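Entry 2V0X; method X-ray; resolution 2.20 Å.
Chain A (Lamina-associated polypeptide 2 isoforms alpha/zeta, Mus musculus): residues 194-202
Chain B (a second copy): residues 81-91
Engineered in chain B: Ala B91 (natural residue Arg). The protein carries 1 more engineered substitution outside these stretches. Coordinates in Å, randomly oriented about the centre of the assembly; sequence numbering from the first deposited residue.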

ATOM      1  N   LEU A 194       7.501   6.384  19.304  1.00 26.39           N
ATOM      2  CA  LEU A 194       8.953   6.204  19.319  1.00 27.05           C
ATOM      3  C   LEU A 194       9.740   7.467  19.710  1.00 30.21           C
ATOM      4  O   LEU A 194      10.657   7.405  20.528  1.00 31.51           O
ATOM      5  N   TRP A 195       9.355   8.614  19.167  1.00 31.58           N
ATOM      6  CA  TRP A 195      10.071   9.853  19.459  1.00 32.53           C
ATOM      7  C   TRP A 195       9.813  10.448  20.851  1.00 32.79           C
ATOM      8  O   TRP A 195      10.608  11.255  21.332  1.00 32.74           O
ATOM      9  N   LEU A 196       8.721  10.033  21.490  1.00 31.95           N
ATOM     10  CA  LEU A 196       8.357  10.501  22.823  1.00 32.90           C
ATOM     11  C   LEU A 196       8.730   9.516  23.936  1.00 37.06           C
ATOM     12  O   LEU A 196       8.598   9.841  25.109  1.00 38.45           O
ATOM     13  N   LYS A 197       9.207   8.326  23.576  1.00 41.28           N
ATOM     14  CA  LYS A 197       9.500   7.301  24.569  1.00 45.42           C
ATOM     15  C   LYS A 197      10.546   7.579  25.651  1.00 49.93           C
ATOM     16  O   LYS A 197      10.459   7.006  26.740  1.00 50.88           O
ATOM     17  N   ASP A 198      11.529   8.430  25.365  1.00 53.01           N
ATOM     18  CA  ASP A 198      12.584   8.704  26.344  1.00 55.03           C
ATOM     19  C   ASP A 198      12.568  10.063  27.038  1.00 56.57           C
ATOM     20  O   ASP A 198      13.305  10.264  28.003  1.00 58.61           O
ATOM     21  N   CYS A 199      11.770  11.002  26.546  1.00 56.04           N
ATOM     22  CA  CYS A 199      11.715  12.307  27.177  1.00 56.96           C
ATOM     23  C   CYS A 199      10.802  12.242  28.405  1.00 61.13           C
ATOM     24  O   CYS A 199      10.006  11.309  28.559  1.00 60.28           O
ATOM     25  N   LYS A 200      10.935  13.224  29.288  1.00 66.64           N
ATOM     26  CA  LYS A 200      10.153  13.266  30.508  1.00 70.49           C
ATOM     27  C   LYS A 200       9.042  14.294  30.483  1.00 73.26           C
ATOM     28  O   LYS A 200       9.237  15.457  30.845  1.00 75.08           O
ATOM     29  N   ILE A 201       7.879  13.854  30.014  1.00 73.44           N
ATOM     30  CA  ILE A 201       6.693  14.693  29.936  1.00 74.62           C
ATOM     31  C   ILE A 201       5.546  13.821  30.437  1.00 75.40           C
ATOM     32  O   ILE A 201       5.592  12.593  30.318  1.00 73.72           O
ATOM     33  N   SER A 202       4.537  14.451  31.031  1.00 78.54           N
ATOM     34  CA  SER A 202       3.393  13.721  31.566  1.00 79.93           C
ATOM     35  C   SER A 202       2.701  12.872  30.507  1.00 79.48           C
ATOM     36  O   SER A 202       2.614  13.275  29.342  1.00 80.21           O
TER
ATOM     37  N   ILE B  81       9.352  20.889  18.322  1.00 60.35           N
ATOM     38  CA  ILE B  81       8.948  19.683  19.038  1.00 58.71           C
ATOM     39  C   ILE B  81      10.210  18.898  19.402  1.00 55.27           C
ATOM     40  O   ILE B  81      10.319  18.364  20.497  1.00 56.03           O
ATOM     41  N   LEU B  82      11.161  18.859  18.477  1.00 51.03           N
ATOM     42  CA  LEU B  82      12.427  18.156  18.660  1.00 49.73           C
ATOM     43  C   LEU B  82      13.244  18.823  19.767  1.00 49.12           C
ATOM     44  O   LEU B  82      13.875  18.149  20.590  1.00 47.59           O
ATOM     45  N   GLY B  83      13.218  20.153  19.770  1.00 48.66           N
ATOM     46  CA  GLY B  83      13.924  20.925  20.773  1.00 48.34           C
ATOM     47  C   GLY B  83      13.292  20.658  22.115  1.00 48.94           C
ATOM     48  O   GLY B  83      13.994  20.405  23.095  1.00 52.83           O
ATOM     49  N   PHE B  84      11.965  20.646  22.148  1.00 48.54           N
ATOM     50  CA  PHE B  84      11.234  20.387  23.380  1.00 51.80           C
ATOM     51  C   PHE B  84      11.519  18.978  23.923  1.00 51.76           C
ATOM     52  O   PHE B  84      11.723  18.795  25.123  1.00 52.30           O
ATOM     53  N   ILE B  85      11.507  17.989  23.037  1.00 50.42           N
ATOM     54  CA  ILE B  85      11.765  16.605  23.422  1.00 47.98           C
ATOM     55  C   ILE B  85      13.175  16.480  24.001  1.00 47.16           C
ATOM     56  O   ILE B  85      13.368  15.859  25.040  1.00 46.19           O
ATOM     57  N   SER B  86      14.144  17.094  23.327  1.00 46.42           N
ATOM     58  CA  SER B  86      15.539  17.054  23.755  1.00 43.34           C
ATOM     59  C   SER B  86      15.709  17.657  25.149  1.00 43.62           C
ATOM     60  O   SER B  86      16.316  17.040  26.023  1.00 44.85           O
ATOM     61  N   GLU B  87      15.143  18.843  25.362  1.00 44.40           N
ATOM     62  CA  GLU B  87      15.238  19.521  26.656  1.00 45.31           C
ATOM     63  C   GLU B  87      14.574  18.702  27.760  1.00 45.20           C
ATOM     64  O   GLU B  87      14.967  18.770  28.917  1.00 44.11           O
ATOM     65  N   ALA B  88      13.590  17.893  27.388  1.00 45.23           N
ATOM     66  CA  ALA B  88      12.914  17.039  28.354  1.00 43.84           C
ATOM     67  C   ALA B  88      13.599  15.657  28.434  1.00 43.41           C
ATOM     68  O   ALA B  88      13.102  14.752  29.097  1.00 40.75           O
ATOM     69  N   THR B  89      14.732  15.485  27.759  1.00 46.43           N
ATOM     70  CA  THR B  89      15.448  14.206  27.806  1.00 51.84           C
ATOM     71  C   THR B  89      16.661  14.293  28.735  1.00 56.46           C
ATOM     72  O   THR B  89      17.641  14.978  28.434  1.00 53.29           O
ATOM     73  N   PRO B  90      16.593  13.622  29.898  1.00 61.28           N
ATOM     74  CA  PRO B  90      17.676  13.612  30.891  1.00 63.95           C
ATOM     75  C   PRO B  90      18.915  12.887  30.368  1.00 67.18           C
ATOM     76  O   PRO B  90      18.805  11.950  29.585  1.00 67.98           O
ATOM     77  N   ALA B  91      20.088  13.313  30.825  1.00 72.05           N
ATOM     78  CA  ALA B  91      21.347  12.707  30.413  1.00 74.04           C
ATOM     79  C   ALA B  91      22.284  12.588  31.609  1.00 77.77           C
ATOM     80  O   ALA B  91      22.347  13.460  32.474  1.00 80.80           O
TER

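Chain B brings the last turns of a helix, residues 81-87, and the loop that follows against the end of a helix and the loop after it in chain A. Ile B81 (chi1 m, chi2 m) barely takes part. Leu B82 starts sideways, but its end comes nearer. Its chi1 of -127° lies between wells, and chi2 is t. CD2 of Leu B82 sits 4.0 Å from CZ3 of Trp A195, whose chi1 is m. Gly B83 has no side chain and makes no contact.

Phe B84 (chi1 t) also starts sideways and ends closer to chain A. Its CE2 lies 3.5 Å from CD1 of Ile A201, a residue that points toward chain B with chi1 m and chi2 t. Ile B85 has the largest area covered by the other stretch. With chi1 m and chi2 t, its CD1 reaches CD2 of Leu A196 (m, t) at 3.8 Å. CG2 of Ile B85 is 3.8 Å from CB of Cys A199 and 3.5 Å from the backbone O of Trp A195.

Ser B86 points away, and the end of Glu B87 leads away; neither touches chain A. Ala B88 follows the helix and points toward chain A. Its small CB lies 4.0 Å from both CB of Cys A199 and CG1 of Ile A201. The single hydrogen bond across the stretches is backbone to backbone, from Lys A200 N to Ala B88 O at 2.7 Å.

Thr B89 (chi1 m) turns its hydroxyl back to its own helix: OG1 donates to Ile B85 O at 2.7 Å. The same OG1 lies 3.6 Å from CB of Cys A199 (chi1 p). CG of Pro B90 packs 3.8 Å from CG of Lys A200, whose end leads away. Ala B91, an engineered residue, is out of reach.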

ATOM      1  CB  LEU A 194       9.452   5.690  17.973  1.00 27.08           C
ATOM      2  CG  LEU A 194      10.931   5.310  17.896  1.00 28.76           C
ATOM      3  CD1 LEU A 194      11.230   4.106  18.798  1.00 28.59           C
ATOM      4  CD2 LEU A 194      11.298   4.979  16.460  1.00 31.01           C
ATOM      5  CB  TRP A 195       9.812  10.897  18.356  1.00 34.19           C
ATOM      6  CG  TRP A 195      10.610  10.625  17.121  1.00 36.42           C
ATOM      7  CD1 TRP A 195      10.281   9.776  16.090  1.00 37.88           C
ATOM      8  CD2 TRP A 195      11.918  11.120  16.830  1.00 39.22           C
ATOM      9  NE1 TRP A 195      11.318   9.700  15.190  1.00 39.65           N
ATOM     10  CE2 TRP A 195      12.336  10.516  15.620  1.00 41.45           C
ATOM     11  CE3 TRP A 195      12.788  12.010  17.481  1.00 41.29           C
ATOM     12  CZ2 TRP A 195      13.592  10.777  15.045  1.00 43.63           C
ATOM     13  CZ3 TRP A 195      14.031  12.271  16.915  1.00 42.32           C
ATOM     14  CH2 TRP A 195      14.422  11.654  15.707  1.00 43.27           C
ATOM     15  CB  LEU A 196       6.846  10.702  22.901  1.00 32.59           C
ATOM     16  CG  LEU A 196       6.222  11.722  21.943  1.00 33.39           C
ATOM     17  CD1 LEU A 196       4.711  11.772  22.145  1.00 29.85           C
ATOM     18  CD2 LEU A 196       6.857  13.088  22.169  1.00 34.37           C
ATOM     19  CB  LYS A 197       9.815   5.965  23.889  1.00 47.28           C
ATOM     20  CG  LYS A 197      11.278   5.761  23.539  1.00 55.90           C
ATOM     21  CD  LYS A 197      11.516   4.372  22.982  1.00 68.64           C
ATOM     22  CE  LYS A 197      12.993   4.067  22.864  1.00 81.45           C
ATOM     23  NZ  LYS A 197      13.653   3.940  24.189  1.00 93.29           N
ATOM     24  CB  ASP A 198      13.967   8.446  25.735  1.00 53.94           C
ATOM     25  CG  ASP A 198      14.222   6.967  25.465  1.00 60.86           C
ATOM     26  OD1 ASP A 198      14.856   6.650  24.437  1.00 58.08           O
ATOM     27  OD2 ASP A 198      13.785   6.120  26.278  1.00 68.18           O
ATOM     28  CB  CYS A 199      11.246  13.377  26.193  1.00 55.19           C
ATOM     29  SG  CYS A 199       9.535  13.247  25.729  1.00 54.35           S
ATOM     30  CB  LYS A 200      11.060  13.489  31.720  1.00 71.65           C
ATOM     31  CG  LYS A 200      11.825  12.243  32.135  1.00 79.34           C
ATOM     32  CD  LYS A 200      10.870  11.080  32.413  1.00 89.84           C
ATOM     33  CE  LYS A 200       9.866  11.418  33.517  1.00 92.66           C
ATOM     34  NZ  LYS A 200       8.826  10.363  33.671  1.00 84.66           N
ATOM     35  CB  ILE A 201       6.396  15.148  28.487  1.00 75.76           C
ATOM     36  CG1 ILE A 201       7.686  15.561  27.775  1.00 78.96           C
ATOM     37  CG2 ILE A 201       5.462  16.350  28.514  1.00 76.72           C
ATOM     38  CD1 ILE A 201       7.510  15.822  26.285  1.00 81.61           C
ATOM     39  CB  SER A 202       2.390  14.702  32.184  1.00 83.24           C
ATOM     40  OG  SER A 202       2.232  15.858  31.379  1.00 82.36           O
TER
ATOM     41  CB  ILE B  81       8.002  18.792  18.182  1.00 59.99           C
ATOM     42  CG1 ILE B  81       6.776  19.591  17.734  1.00 70.79           C
ATOM     43  CG2 ILE B  81       7.559  17.572  18.976  1.00 57.37           C
ATOM     44  CD1 ILE B  81       5.923  20.126  18.873  1.00 75.26           C
ATOM     45  CB  LEU B  82      13.224  18.169  17.353  1.00 48.63           C
ATOM     46  CG  LEU B  82      13.712  16.815  16.848  1.00 47.13           C
ATOM     47  CD1 LEU B  82      14.485  17.001  15.541  1.00 45.80           C
ATOM     48  CD2 LEU B  82      14.581  16.148  17.913  1.00 48.49           C
ATOM     49  CB  PHE B  84       9.728  20.564  23.158  1.00 53.89           C
ATOM     50  CG  PHE B  84       8.913  20.476  24.421  1.00 57.63           C
ATOM     51  CD1 PHE B  84       8.975  21.491  25.377  1.00 60.45           C
ATOM     52  CD2 PHE B  84       8.086  19.383  24.657  1.00 59.35           C
ATOM     53  CE1 PHE B  84       8.223  21.416  26.553  1.00 62.65           C
ATOM     54  CE2 PHE B  84       7.327  19.296  25.830  1.00 61.20           C
ATOM     55  CZ  PHE B  84       7.397  20.316  26.781  1.00 62.28           C
ATOM     56  CB  ILE B  85      11.621  15.629  22.209  1.00 45.90           C
ATOM     57  CG1 ILE B  85      10.170  15.618  21.706  1.00 46.91           C
ATOM     58  CG2 ILE B  85      12.078  14.221  22.595  1.00 42.78           C
ATOM     59  CD1 ILE B  85       9.916  14.653  20.546  1.00 49.67           C
ATOM     60  CB  SER B  86      16.423  17.792  22.748  1.00 35.31           C
ATOM     61  OG  SER B  86      17.797  17.508  22.962  1.00 38.02           O
ATOM     62  CB  GLU B  87      14.638  20.927  26.574  1.00 47.16           C
ATOM     63  CG  GLU B  87      15.438  21.852  25.679  1.00 61.65           C
ATOM     64  CD  GLU B  87      14.807  23.216  25.520  1.00103.94           C
ATOM     65  OE1 GLU B  87      15.470  24.216  25.870  1.00130.50           O
ATOM     66  OE2 GLU B  87      13.658  23.292  25.033  1.00114.69           O
ATOM     67  CB  ALA B  88      11.434  16.896  27.990  1.00 43.80           C
ATOM     68  CB  THR B  89      15.897  13.741  26.390  1.00 47.39           C
ATOM     69  OG1 THR B  89      14.751  13.638  25.542  1.00 52.43           O
ATOM     70  CG2 THR B  89      16.609  12.382  26.456  1.00 36.20           C
ATOM     71  CB  PRO B  90      17.058  12.839  32.064  1.00 63.34           C
ATOM     72  CG  PRO B  90      15.576  13.001  31.861  1.00 62.42           C
ATOM     73  CD  PRO B  90      15.450  12.831  30.378  1.00 61.07           C
ATOM     74  CB  ALA B  91      21.989  13.525  29.308  1.00 73.34           C
TER